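PDB 3NYI: fat acid-binding protein from Eubacterium ventriosum, which carries a bound stearic acid and, as a DegV-family protein, probably functions in binding fatty acids or related lipids. Local coordinates for residues A132-Q137 / G288-Y293; S161-F166 / V196-D201; V88-T93 / C120-K125; C13-E18 / S266-A271. All coordinates share one frame; numbering follows the deposited sequence.

Contact 1: residues A132-Q137 / G288-Y293; sequences ALLIDQ and GVIRKY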
loop_
_atom_site.group_PDB
_atom_site.type_symbol
_atom_site.label_atom_id
_atom_site.label_comp_id
_atom_site.label_asym_id
_atom_site.label_seq_id
_atom_site.Cartn_x
_atom_site.Cartn_y
_atom_site.Cartn_z
ATOM N N ALA A 132 -3.914 0.961 2.611
ATOM C CA ALA A 132 -4.515 0.735 3.934
ATOM C C ALA A 132 -5.426 1.911 4.372
ATOM O O ALA A 132 -6.543 1.703 4.879
ATOM C CB ALA A 132 -3.423 0.489 4.970
ATOM N N LEU A 133 -4.955 3.136 4.157
ATOM C CA LEU A 133 -5.769 4.331 4.485
ATOM C C LEU A 133 -7.079 4.377 3.701
ATOM O O LEU A 133 -8.124 4.736 4.250
ATOM C CB LEU A 133 -4.971 5.615 4.225
ATOM C CG LEU A 133 -3.881 5.880 5.266
ATOM C CD1 LEU A 133 -2.939 6.986 4.803
ATOM C CD2 LEU A 133 -4.525 6.229 6.629
ATOM N N LEU A 134 -7.027 4.024 2.413
ATOM C CA LEU A 134 -8.239 4.034 1.605
ATOM C C LEU A 134 -9.221 2.964 2.072
ATOM O O LEU A 134 -10.409 3.224 2.220
ATOM C CB LEU A 134 -7.925 3.840 0.117
ATOM C CG LEU A 134 -9.155 3.888 -0.797
ATOM C CD1 LEU A 134 -9.719 5.320 -0.874
ATOM C CD2 LEU A 134 -8.816 3.370 -2.201
ATOM N N ILE A 135 -8.730 1.747 2.286
ATOM C CA ILE A 135 -9.594 0.702 2.779
ATOM C C ILE A 135 -10.237 1.127 4.094
ATOM O O ILE A 135 -11.435 0.961 4.305
ATOM C CB ILE A 135 -8.821 -0.606 2.972
ATOM C CG1 ILE A 135 -8.466 -1.184 1.600
ATOM C CG2 ILE A 135 -9.664 -1.584 3.740
ATOM C CD1 ILE A 135 -7.339 -2.264 1.646
ATOM N N ASP A 136 -9.427 1.695 4.969
ATOM C CA ASP A 136 -9.930 2.164 6.257
ATOM C C ASP A 136 -10.990 3.271 6.130
ATOM O O ASP A 136 -11.957 3.291 6.886
ATOM C CB ASP A 136 -8.775 2.600 7.166
ATOM C CG ASP A 136 -9.249 2.977 8.560
ATOM O OD1 ASP A 136 -9.850 2.112 9.240
ATOM O OD2 ASP A 136 -9.047 4.146 8.946
ATOM N N GLN A 137 -10.836 4.178 5.172
ATOM C CA GLN A 137 -11.896 5.164 4.951
ATOM C C GLN A 137 -13.181 4.442 4.549
ATOM O O GLN A 137 -14.259 4.787 5.008
ATOM C CB GLN A 137 -11.505 6.200 3.898
ATOM C CG GLN A 137 -10.490 7.229 4.393
ATOM C CD GLN A 137 -11.048 8.089 5.526
ATOM O OE1 GLN A 137 -12.133 8.646 5.406
ATOM N NE2 GLN A 137 -10.311 8.178 6.635
ATOM N N GLY A 288 1.957 8.142 4.968
ATOM C CA GLY A 288 0.858 8.278 4.034
ATOM C C GLY A 288 -0.221 9.156 4.635
ATOM O O GLY A 288 -0.381 9.230 5.863
ATOM N N VAL A 289 -0.955 9.849 3.776
ATOM C CA VAL A 289 -2.044 10.690 4.252
ATOM C C VAL A 289 -3.227 10.493 3.331
ATOM O O VAL A 289 -3.067 10.106 2.170
ATOM C CB VAL A 289 -1.659 12.198 4.283
ATOM C CG1 VAL A 289 -0.333 12.377 4.996
ATOM C CG2 VAL A 289 -1.605 12.773 2.853
ATOM N N ILE A 290 -4.416 10.752 3.847
ATOM C CA ILE A 290 -5.613 10.716 3.022
ATOM C C ILE A 290 -6.652 11.615 3.653
ATOM O O ILE A 290 -6.628 11.830 4.869
ATOM C CB ILE A 290 -6.174 9.267 2.883
ATOM C CG1 ILE A 290 -7.129 9.154 1.686
ATOM C CG2 ILE A 290 -6.873 8.849 4.169
ATOM C CD1 ILE A 290 -7.490 7.674 1.289
ATOM N N ARG A 291 -7.567 12.139 2.839
ATOM C CA ARG A 291 -8.612 13.022 3.354
ATOM C C ARG A 291 -9.582 12.215 4.202
ATOM O O ARG A 291 -9.860 11.061 3.893
ATOM C CB ARG A 291 -9.401 13.685 2.217
ATOM C CG ARG A 291 -8.780 14.938 1.640
ATOM C CD ARG A 291 -8.868 16.083 2.621
ATOM N NE ARG A 291 -10.241 16.530 2.816
ATOM C CZ ARG A 291 -10.805 17.530 2.143
ATOM N NH1 ARG A 291 -10.122 18.184 1.210
ATOM N NH2 ARG A 291 -12.059 17.864 2.398
ATOM N N LYS A 292 -10.098 12.820 5.269
ATOM C CA LYS A 292 -11.197 12.198 6.012
ATOM C C LYS A 292 -12.470 12.326 5.189
ATOM O O LYS A 292 -12.849 13.432 4.803
ATOM C CB LYS A 292 -11.409 12.874 7.368
ATOM C CG LYS A 292 -10.179 12.981 8.233
ATOM C CD LYS A 292 -10.406 14.121 9.244
ATOM C CE LYS A 292 -9.401 14.102 10.371
ATOM N NZ LYS A 292 -9.762 15.125 11.397
ATOM N N TYR A 293 -13.135 11.206 4.916
ATOM C CA TYR A 293 -14.333 11.255 4.070
ATOM C C TYR A 293 -15.368 12.288 4.548
ATOM O O TYR A 293 -16.059 12.883 3.729
ATOM C CB TYR A 293 -14.988 9.876 3.922
ATOM C CG TYR A 293 -15.942 9.531 5.041
ATOM C CD1 TYR A 293 -17.283 9.896 4.972
ATOM C CD2 TYR A 293 -15.502 8.844 6.167
ATOM C CE1 TYR A 293 -18.162 9.590 6.002
ATOM C CE2 TYR A 293 -16.374 8.530 7.195
ATOM C CZ TYR A 293 -17.700 8.909 7.108
ATOM O OH TYR A 293 -18.566 8.592 8.129
#
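L133 lies over the backbone of strand 288-291, its CD1 methyl resting 3.5 Å from the carbonyl carbon of G288 and close to the amide of V289. Further back, L133 CB meets the CG2 branch of I290. On the other arm of that isoleucine CG1 is anti to the backbone N (chi1 -162°), and the CD1 beyond it lies against L134, 3.7 Å from L134 CA and 3.9 Å from L134 CD1. I290 thus spreads its two branches over neighbouring helical residues. The helix 128-143 packs here on one face of the second mixed sheet of this DegV-family fold, its segment inclined 30° to the strand, both running the same way, with axes 8.6 Å apart, and L133 and Q137 also touch the adjacent strand 236-242. Where the strand gives out, packing yields to a polar link. Q137, bent at chi2 (-64°), passes I290 CG2 with its CG, and its OE1 accepts the backbone N-H of Y293 at 2.8 Å. The donor stands above the amide carbonyl plane. The same oxygen lies at the edge of the Y293 ring, 3.5 Å from CD2, while the phenol hydroxyl bonds to D144 beyond the helix.

Contact 2: residues S161-F166 / V196-D201; sequences SARIFF and VIIMKD. With STE (stearic acid), chain C.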
loop_
_atom_site.group_PDB
_atom_site.type_symbol
_atom_site.label_atom_id
_atom_site.label_comp_id
_atom_site.label_asym_id
_atom_site.label_seq_id
_atom_site.Cartn_x
_atom_site.Cartn_y
_atom_site.Cartn_z
ATOM N N SER A 161 -6.725 12.409 -3.119
ATOM C CA SER A 161 -6.137 13.129 -1.992
ATOM C C SER A 161 -4.999 12.346 -1.361
ATOM O O SER A 161 -4.174 12.921 -0.648
ATOM C CB SER A 161 -7.189 13.422 -0.914
ATOM O OG SER A 161 -7.433 12.256 -0.123
ATOM N N ALA A 162 -4.944 11.033 -1.611
ATOM C CA ALA A 162 -3.945 10.201 -0.966
ATOM C C ALA A 162 -2.528 10.533 -1.415
ATOM O O ALA A 162 -2.287 10.794 -2.601
ATOM C CB ALA A 162 -4.247 8.665 -1.224
ATOM N N ARG A 163 -1.579 10.500 -0.481
ATOM C CA ARG A 163 -0.160 10.669 -0.825
ATOM C C ARG A 163 0.701 9.746 0.020
ATOM O O ARG A 163 0.423 9.555 1.203
ATOM C CB ARG A 163 0.330 12.090 -0.528
ATOM C CG ARG A 163 -0.290 13.217 -1.345
ATOM C CD ARG A 163 0.120 13.108 -2.816
ATOM N NE ARG A 163 -0.348 14.276 -3.560
ATOM C CZ ARG A 163 -1.565 14.402 -4.061
ATOM N NH1 ARG A 163 -2.449 13.419 -3.912
ATOM N NH2 ARG A 163 -1.898 15.512 -4.713
ATOM N N ILE A 164 1.780 9.225 -0.560
ATOM C CA ILE A 164 2.846 8.669 0.258
ATOM C C ILE A 164 4.069 9.535 0.070
ATOM O O ILE A 164 4.414 9.889 -1.058
ATOM C CB ILE A 164 3.258 7.213 -0.142
ATOM C CG1 ILE A 164 2.047 6.296 -0.250
ATOM C CG2 ILE A 164 4.253 6.669 0.895
ATOM C CD1 ILE A 164 2.404 4.835 -0.664
ATOM N N PHE A 165 4.734 9.857 1.172
ATOM C CA PHE A 165 5.996 10.575 1.136
ATOM C C PHE A 165 7.031 9.683 1.793
ATOM O O PHE A 165 6.872 9.298 2.944
ATOM C CB PHE A 165 5.864 11.885 1.928
ATOM C CG PHE A 165 4.785 12.786 1.414
ATOM C CD1 PHE A 165 4.988 13.529 0.262
ATOM C CD2 PHE A 165 3.554 12.871 2.062
ATOM C CE1 PHE A 165 3.981 14.366 -0.240
ATOM C CE2 PHE A 165 2.550 13.700 1.572
ATOM C CZ PHE A 165 2.768 14.448 0.413
ATOM N N PHE A 166 8.084 9.329 1.072
ATOM C CA PHE A 166 8.996 8.324 1.615
ATOM C C PHE A 166 10.377 8.364 1.022
ATOM O O PHE A 166 10.629 9.078 0.041
ATOM C CB PHE A 166 8.401 6.913 1.491
ATOM C CG PHE A 166 8.277 6.396 0.073
ATOM C CD1 PHE A 166 9.115 5.373 -0.378
ATOM C CD2 PHE A 166 7.297 6.885 -0.790
ATOM C CE1 PHE A 166 9.004 4.854 -1.672
ATOM C CE2 PHE A 166 7.174 6.371 -2.094
ATOM C CZ PHE A 166 8.026 5.342 -2.528
ATOM N N VAL A 196 13.847 11.253 -2.446
ATOM C CA VAL A 196 12.634 11.424 -1.677
ATOM C C VAL A 196 11.558 11.202 -2.724
ATOM O O VAL A 196 11.586 11.824 -3.790
ATOM C CB VAL A 196 12.494 12.849 -1.130
ATOM C CG1 VAL A 196 11.121 13.033 -0.486
ATOM C CG2 VAL A 196 13.616 13.165 -0.139
ATOM N N ILE A 197 10.620 10.313 -2.433
ATOM C CA ILE A 197 9.660 9.879 -3.435
ATOM C C ILE A 197 8.246 10.239 -3.007
ATOM O O ILE A 197 7.911 10.182 -1.828
ATOM C CB ILE A 197 9.759 8.333 -3.661
ATOM C CG1 ILE A 197 11.192 7.939 -4.042
ATOM C CG2 ILE A 197 8.740 7.851 -4.727
ATOM C CD1 ILE A 197 11.413 6.421 -4.111
ATOM N N ILE A 198 7.408 10.591 -3.976
ATOM C CA ILE A 198 6.017 10.874 -3.705
ATOM C C ILE A 198 5.161 9.938 -4.523
ATOM O O ILE A 198 5.352 9.839 -5.731
ATOM C CB ILE A 198 5.634 12.327 -4.112
ATOM C CG1 ILE A 198 6.494 13.342 -3.367
ATOM C CG2 ILE A 198 4.144 12.557 -3.857
ATOM C CD1 ILE A 198 6.270 14.795 -3.809
HETATM N N MSE A 199 4.217 9.265 -3.875
HETATM C CA MSE A 199 3.217 8.507 -4.613
HETATM C C MSE A 199 1.931 9.301 -4.695
HETATM O O MSE A 199 1.362 9.698 -3.674
HETATM C CB MSE A 199 2.930 7.143 -3.977
HETATM C CG MSE A 199 1.913 6.360 -4.787
HETATM SE SE MSE A 199 1.599 4.524 -4.176
HETATM C CE MSE A 199 0.567 3.945 -5.752
ATOM N N LYS A 200 1.469 9.542 -5.914
ATOM C CA LYS A 200 0.209 10.234 -6.083
ATOM C C LYS A 200 -0.360 9.879 -7.427
ATOM O O LYS A 200 0.387 9.586 -8.380
ATOM C CB LYS A 200 0.397 11.751 -5.964
ATOM C CG LYS A 200 0.900 12.434 -7.223
ATOM C CD LYS A 200 0.924 13.971 -7.008
ATOM C CE LYS A 200 1.412 14.712 -8.245
ATOM N NZ LYS A 200 1.410 16.209 -8.045
ATOM N N ASP A 201 -1.684 9.880 -7.498
ATOM C CA ASP A 201 -2.353 9.616 -8.760
ATOM C C ASP A 201 -1.976 8.233 -9.312
ATOM O O ASP A 201 -1.921 8.043 -10.527
ATOM C CB ASP A 201 -1.964 10.680 -9.783
ATOM C CG ASP A 201 -3.152 11.252 -10.491
ATOM O OD1 ASP A 201 -3.408 10.838 -11.640
ATOM O OD2 ASP A 201 -3.837 12.108 -9.890
HETATM C C1 STE C . 3.457 -7.820 -8.934
HETATM O O1 STE C . 2.500 -7.789 -9.646
HETATM O O2 STE C . 4.387 -8.512 -9.230
HETATM C C2 STE C . 3.579 -6.805 -7.774
HETATM C C3 STE C . 4.472 -5.608 -8.189
HETATM C C4 STE C . 4.677 -4.657 -6.984
HETATM C C5 STE C . 5.350 -3.336 -7.424
HETATM C C6 STE C . 5.592 -2.434 -6.192
HETATM C C7 STE C . 6.359 -1.145 -6.584
HETATM C C8 STE C . 6.427 -0.220 -5.342
HETATM C C9 STE C . 7.203 1.080 -5.654
HETATM C C10 STE C . 7.314 1.919 -4.352
HETATM C C11 STE C . 5.968 2.598 -4.093
HETATM C C12 STE C . 5.398 2.419 -2.667
HETATM C C13 STE C . 6.444 2.127 -1.579
HETATM C C14 STE C . 6.108 3.057 -0.382
HETATM C C15 STE C . 6.822 2.589 0.907
HETATM C C16 STE C . 6.760 3.735 1.948
HETATM C C17 STE C . 5.447 3.637 2.754
HETATM C C18 STE C . 5.435 4.660 3.914
HETATM O O HOH W 1 -3.159 9.948 -5.038
#
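I164 and M199 exchange two backbone hydrogen bonds, and F166 and I197 two more, the tightest being I197 N to F166 O at 2.8 Å. Between them F165 and I198 form a non-hydrogen-bonded pair, and the strands run antiparallel. The carbonyls also receive CA-H groups, as where I198 CA approaches I164 O at 3.2 Å. Beyond the I164-M199 pair, a water donates to A162 O and accepts from D201 N.

Apolar contacts divide between the two faces. On that of I164, F166, I197 and M199, the F166 ring is sandwiched: I197 CB stands over one face, toward the rim, 3.8 Å from the centroid, while C14 of the stearic acid sits over the centre of the opposite face. F166 CG is set between the backbone N and the carbonyl carbon (chi1 68°). The ring crosses I197 obliquely, with CE2 3.4 Å from I197 CG2. I164 CD1 touches the selenium of selenomethionine M199 at 3.6 Å, and I164 CG2 reaches C17 of the lipid, so I164 and F166 line the pocket around the end of the lipid tail, with I197 behind the F166 ring. On the other face F165 CD1 runs beside I198 CG1.

Among the charged side chains, R163 lies alongside K200, its CD 3.4 Å from K200 CB and one guanidinium face against the lysine's aliphatic chain. R163 NH1 turns back to A162 O, 2.9 Å away, and also bonds A160 O.

Strand 163-167 is flanked on its other edge by strand 285-291; helix 213-231 packs against F165 and I198, and helix 128-143 against I164.

Contact 3: residues V88-T93 / C120-K125; sequences VCFTIT and CVIDSK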
loop_
_atom_site.group_PDB
_atom_site.type_symbol
_atom_site.label_atom_id
_atom_site.label_comp_id
_atom_site.label_asym_id
_atom_site.label_seq_id
_atom_site.Cartn_x
_atom_site.Cartn_y
_atom_site.Cartn_z
ATOM N N VAL A 88 -16.624 -6.264 -1.951
ATOM C CA VAL A 88 -15.851 -5.140 -2.453
ATOM C C VAL A 88 -14.370 -5.436 -2.333
ATOM O O VAL A 88 -13.874 -5.711 -1.247
ATOM C CB VAL A 88 -16.146 -3.835 -1.668
ATOM C CG1 VAL A 88 -15.453 -2.682 -2.341
ATOM C CG2 VAL A 88 -17.642 -3.588 -1.606
ATOM N N CYS A 89 -13.658 -5.356 -3.452
ATOM C CA CYS A 89 -12.271 -5.794 -3.497
ATOM C C CYS A 89 -11.313 -4.686 -3.949
ATOM O O CYS A 89 -11.466 -4.154 -5.046
ATOM C CB CYS A 89 -12.166 -7.001 -4.438
ATOM S SG CYS A 89 -10.498 -7.636 -4.638
ATOM N N PHE A 90 -10.327 -4.355 -3.107
ATOM C CA PHE A 90 -9.320 -3.331 -3.433
ATOM C C PHE A 90 -8.002 -3.964 -3.867
ATOM O O PHE A 90 -7.556 -4.953 -3.293
ATOM C CB PHE A 90 -9.023 -2.455 -2.215
ATOM C CG PHE A 90 -10.187 -1.656 -1.746
ATOM C CD1 PHE A 90 -10.325 -0.327 -2.128
ATOM C CD2 PHE A 90 -11.143 -2.220 -0.909
ATOM C CE1 PHE A 90 -11.402 0.427 -1.692
ATOM C CE2 PHE A 90 -12.222 -1.473 -0.464
ATOM C CZ PHE A 90 -12.354 -0.147 -0.858
ATOM N N THR A 91 -7.360 -3.376 -4.869
ATOM C CA THR A 91 -6.073 -3.887 -5.310
ATOM C C THR A 91 -5.069 -2.763 -5.348
ATOM O O THR A 91 -5.431 -1.578 -5.349
ATOM C CB THR A 91 -6.131 -4.499 -6.730
ATOM O OG1 THR A 91 -6.331 -3.459 -7.691
ATOM C CG2 THR A 91 -7.266 -5.488 -6.844
ATOM N N ILE A 92 -3.802 -3.151 -5.387
ATOM C CA ILE A 92 -2.716 -2.206 -5.598
ATOM C C ILE A 92 -2.950 -1.479 -6.935
ATOM O O ILE A 92 -3.627 -2.010 -7.828
ATOM C CB ILE A 92 -1.367 -2.971 -5.605
ATOM C CG1 ILE A 92 -0.169 -2.011 -5.498
ATOM C CG2 ILE A 92 -1.262 -3.874 -6.865
ATOM C CD1 ILE A 92 1.206 -2.744 -5.352
ATOM N N THR A 93 -2.403 -0.272 -7.075
ATOM C CA THR A 93 -2.504 0.481 -8.332
ATOM C C THR A 93 -2.183 -0.351 -9.578
ATOM O O THR A 93 -1.214 -1.106 -9.605
ATOM C CB THR A 93 -1.599 1.737 -8.337
ATOM O OG1 THR A 93 -1.630 2.341 -9.636
ATOM C CG2 THR A 93 -0.166 1.378 -7.989
ATOM N N CYS A 120 -17.712 -5.859 -6.551
ATOM C CA CYS A 120 -17.154 -4.592 -7.010
ATOM C C CYS A 120 -15.623 -4.621 -6.866
ATOM O O CYS A 120 -15.105 -4.815 -5.769
ATOM C CB CYS A 120 -17.749 -3.433 -6.198
ATOM S SG CYS A 120 -16.941 -1.856 -6.523
ATOM N N VAL A 121 -14.903 -4.456 -7.972
ATOM C CA VAL A 121 -13.437 -4.504 -7.933
ATOM C C VAL A 121 -12.920 -3.085 -8.118
ATOM O O VAL A 121 -13.304 -2.396 -9.062
ATOM C CB VAL A 121 -12.854 -5.432 -9.024
ATOM C CG1 VAL A 121 -11.315 -5.390 -9.020
ATOM C CG2 VAL A 121 -13.348 -6.860 -8.820
ATOM N N ILE A 122 -12.070 -2.646 -7.195
ATOM C CA ILE A 122 -11.553 -1.290 -7.220
ATOM C C ILE A 122 -10.035 -1.240 -7.366
ATOM O O ILE A 122 -9.303 -1.790 -6.537
ATOM C CB ILE A 122 -11.937 -0.535 -5.928
ATOM C CG1 ILE A 122 -13.465 -0.445 -5.784
ATOM C CG2 ILE A 122 -11.261 0.847 -5.886
ATOM C CD1 ILE A 122 -13.908 -0.029 -4.399
ATOM N N ASP A 123 -9.575 -0.576 -8.422
ATOM C CA ASP A 123 -8.175 -0.149 -8.540
ATOM C C ASP A 123 -7.944 0.974 -7.528
ATOM O O ASP A 123 -8.329 2.123 -7.756
ATOM C CB ASP A 123 -7.927 0.371 -9.966
ATOM C CG ASP A 123 -6.536 0.997 -10.153
ATOM O OD1 ASP A 123 -5.649 0.842 -9.285
ATOM O OD2 ASP A 123 -6.339 1.663 -11.194
ATOM N N SER A 124 -7.333 0.655 -6.396
ATOM C CA SER A 124 -7.182 1.652 -5.335
ATOM C C SER A 124 -6.371 2.883 -5.756
ATOM O O SER A 124 -6.530 3.954 -5.170
ATOM C CB SER A 124 -6.526 1.029 -4.095
ATOM O OG SER A 124 -5.121 0.903 -4.252
ATOM N N LYS A 125 -5.512 2.708 -6.762
ATOM C CA LYS A 125 -4.514 3.694 -7.181
ATOM C C LYS A 125 -3.485 3.967 -6.088
ATOM O O LYS A 125 -2.741 4.943 -6.160
ATOM C CB LYS A 125 -5.169 5.025 -7.636
ATOM C CG LYS A 125 -6.255 4.826 -8.688
ATOM C CD LYS A 125 -6.757 6.145 -9.273
ATOM C CE LYS A 125 -5.685 6.816 -10.123
ATOM N NZ LYS A 125 -6.196 8.045 -10.819
HETATM O O HOH W 2 -3.847 3.455 -10.855
#
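T91 O is gripped twice by S124, whose hydroxyl OG donates at 2.7 Å and whose backbone N donates at 3.1 Å, the two arriving from opposite faces of the carbonyl plane. The serine OG lies between its backbone N and carbonyl carbon (chi1 79°), and from there it meets T91 O and bonds the backbone N of Q126. Upstream, strands 88-91 and 120-123 pair in parallel through C89 N to C120 O, I122 N to C89 O and T91 N to I122 O. They are the two strands of a beta-alpha-beta unit connected by helix 99-113. On the face of V88, F90 and I122, the CD1 tip of I122 is shared: it touches V88 CG1 at 3.7 Å and F90 CE1 at the same distance, lying obliquely off-centre to the phenylalanine ring. S124 CB approaches the edge of that ring, and helices 128-143 and 148-161 pack against this face. D123 begins an Asx turn, its OD1 accepting from K125 N at 3.1 Å, met from above the carboxylate plane. A water donates to both D123 OD2 and T93 OG1; these atoms are further bonded to T94 OG1 and to G202 O, respectively. Along the strands the chemistry passes from sheet bonding and apolar packing to a doubly gripped T91 O and a water bridge between D123 and T93, near the stearic acid that I92 approaches.

Contact 4: residues C13-E18 / S266-A271; sequences CDLSKE and SETNVA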
loop_
_atom_site.group_PDB
_atom_site.type_symbol
_atom_site.label_atom_id
_atom_site.label_comp_id
_atom_site.label_asym_id
_atom_site.label_seq_id
_atom_site.Cartn_x
_atom_site.Cartn_y
_atom_site.Cartn_z
ATOM N N CYS A 13 -1.669 -4.076 0.710
ATOM C CA CYS A 13 -2.184 -3.034 1.628
ATOM C C CYS A 13 -1.466 -3.029 2.989
ATOM O O CYS A 13 -1.459 -2.022 3.698
ATOM C CB CYS A 13 -3.699 -3.197 1.829
ATOM S SG CYS A 13 -4.164 -4.660 2.842
ATOM N N ASP A 14 -0.871 -4.160 3.353
ATOM C CA ASP A 14 -0.054 -4.242 4.577
ATOM C C ASP A 14 -0.824 -3.968 5.889
ATOM O O ASP A 14 -0.223 -3.618 6.905
ATOM C CB ASP A 14 1.152 -3.290 4.484
ATOM C CG ASP A 14 2.119 -3.672 3.382
ATOM O OD1 ASP A 14 2.154 -4.868 3.018
ATOM O OD2 ASP A 14 2.862 -2.784 2.893
ATOM N N LEU A 15 -2.141 -4.123 5.868
ATOM C CA LEU A 15 -2.941 -3.941 7.075
ATOM C C LEU A 15 -2.550 -4.956 8.140
ATOM O O LEU A 15 -2.290 -6.113 7.829
ATOM C CB LEU A 15 -4.433 -4.046 6.749
ATOM C CG LEU A 15 -5.037 -2.796 6.109
ATOM C CD1 LEU A 15 -6.348 -3.140 5.401
ATOM C CD2 LEU A 15 -5.238 -1.691 7.157
ATOM N N SER A 16 -2.512 -4.520 9.396
ATOM C CA SER A 16 -2.099 -5.403 10.490
ATOM C C SER A 16 -3.032 -6.600 10.696
ATOM O O SER A 16 -4.221 -6.541 10.367
ATOM C CB SER A 16 -2.012 -4.610 11.798
ATOM O OG SER A 16 -3.298 -4.485 12.394
ATOM N N LYS A 17 -2.495 -7.681 11.259
ATOM C CA LYS A 17 -3.312 -8.834 11.641
ATOM C C LYS A 17 -4.511 -8.400 12.478
ATOM O O LYS A 17 -5.637 -8.837 12.236
ATOM C CB LYS A 17 -2.489 -9.851 12.428
ATOM C CG LYS A 17 -1.509 -10.649 11.585
ATOM C CD LYS A 17 -2.227 -11.558 10.604
ATOM C CE LYS A 17 -1.242 -12.467 9.870
ATOM N NZ LYS A 17 -0.525 -13.398 10.792
ATOM N N GLU A 18 -4.254 -7.537 13.459
ATOM C CA GLU A 18 -5.303 -7.002 14.330
ATOM C C GLU A 18 -6.410 -6.304 13.551
ATOM O O GLU A 18 -7.593 -6.473 13.850
ATOM C CB GLU A 18 -4.728 -5.976 15.306
ATOM C CG GLU A 18 -3.808 -6.506 16.373
ATOM C CD GLU A 18 -3.491 -5.436 17.407
ATOM O OE1 GLU A 18 -4.066 -4.325 17.308
ATOM O OE2 GLU A 18 -2.677 -5.700 18.319
ATOM N N SER A 266 -3.072 5.239 14.455
ATOM C CA SER A 266 -2.193 4.091 14.622
ATOM C C SER A 266 -2.739 2.817 13.996
ATOM O O SER A 266 -1.974 1.908 13.668
ATOM C CB SER A 266 -1.873 3.875 16.106
ATOM O OG SER A 266 -3.065 3.751 16.852
ATOM N N GLU A 267 -4.056 2.744 13.829
ATOM C CA GLU A 267 -4.655 1.550 13.241
ATOM C C GLU A 267 -4.096 1.268 11.850
ATOM O O GLU A 267 -3.978 0.109 11.444
ATOM C CB GLU A 267 -6.179 1.674 13.163
ATOM C CG GLU A 267 -6.922 1.140 14.370
ATOM C CD GLU A 267 -8.356 0.743 14.033
ATOM O OE1 GLU A 267 -8.710 -0.435 14.251
ATOM O OE2 GLU A 267 -9.122 1.603 13.539
ATOM N N THR A 268 -3.750 2.334 11.132
ATOM C CA THR A 268 -3.282 2.205 9.748
ATOM C C THR A 268 -1.788 2.463 9.555
ATOM O O THR A 268 -1.319 2.589 8.428
ATOM C CB THR A 268 -4.107 3.072 8.776
ATOM O OG1 THR A 268 -4.361 4.358 9.366
ATOM C CG2 THR A 268 -5.451 2.381 8.474
ATOM N N ASN A 269 -1.040 2.545 10.650
ATOM C CA ASN A 269 0.408 2.445 10.559
ATOM C C ASN A 269 0.694 1.053 9.997
ATOM O O ASN A 269 -0.041 0.119 10.283
ATOM C CB ASN A 269 1.061 2.560 11.944
ATOM C CG ASN A 269 1.055 3.981 12.478
ATOM O OD1 ASN A 269 0.782 4.927 11.737
ATOM N ND2 ASN A 269 1.362 4.137 13.769
ATOM N N VAL A 270 1.739 0.906 9.199
ATOM C CA VAL A 270 2.037 -0.419 8.652
ATOM C C VAL A 270 3.501 -0.793 8.754
ATOM O O VAL A 270 4.387 0.055 8.636
ATOM C CB VAL A 270 1.611 -0.538 7.177
ATOM C CG1 VAL A 270 0.091 -0.431 7.046
ATOM C CG2 VAL A 270 2.338 0.513 6.309
ATOM N N ALA A 271 3.750 -2.080 8.968
ATOM C CA ALA A 271 5.061 -2.636 8.713
ATOM C C ALA A 271 5.052 -2.921 7.215
ATOM O O ALA A 271 4.333 -3.810 6.748
ATOM C CB ALA A 271 5.259 -3.925 9.506
HETATM O O HOH W 3 1.354 -3.899 9.074
HETATM O O HOH W 4 -2.485 -1.669 9.819
HETATM O O HOH W 5 -4.018 -1.897 13.147
#
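E267 O accepts from two waters that bridge to S16: the oxygen of one lies 2.6 Å from E267 O and also bonds S16 OG, and that of the other lies 2.8 Å from E267 O and accepts from S16 N. The second water also donates to N269 O, tying the backbone of S16 to two carbonyls of the facing turn. S16 is the N-cap of helix 17-23, its OG bonding to the backbone N of Y19, so the hydrated turn abuts the start of that helix. A third water continues the seam, donating to D14 O at 2.7 Å and accepting from A271 N. This water-lined junction links the loop after strand 6-10, in the first sheet of the DegV-family fold, with strand 270-271, an outermost strand of the second. Direct packing centres on V270. With its CG1 anti to the carbonyl carbon (chi1 -65°), that methyl comes 3.2 Å from D14 O, while V270 CB faces D14 CB at 3.9 Å. L15 makes a looser approach, CD2 to T268 CG2 at 4.3 Å, and its other neighbours include A132 and L20. The carboxylate of D14 is engaged beyond the pair, OD2 bonding to T128 OG1 and to G273 N, and T268 OG1 bonds to S239 OG.

All four contacts are largely buried, but contact 2 reaches the surface at K200 and D201, whereas contact 1 has no exposed touching residue. Contacts 2 and 3 are strand pairings within separate sheets, antiparallel and parallel; contact 1 sets a helix on a sheet, and contact 4 joins a loop and helix start to a turn and short strand, by V270 packing and three waters. Contacts 1 and 2 share a sheet: V289 N bonds R163 O. Helix 128-143 is a common element, since L134 and I135 pack on contact 3, and A132 and L133 meet contact 4. In contact 2, I164 and F166 pack on the lipid, which I92 of contact 3 also approaches, and M199 touches T93 and K125.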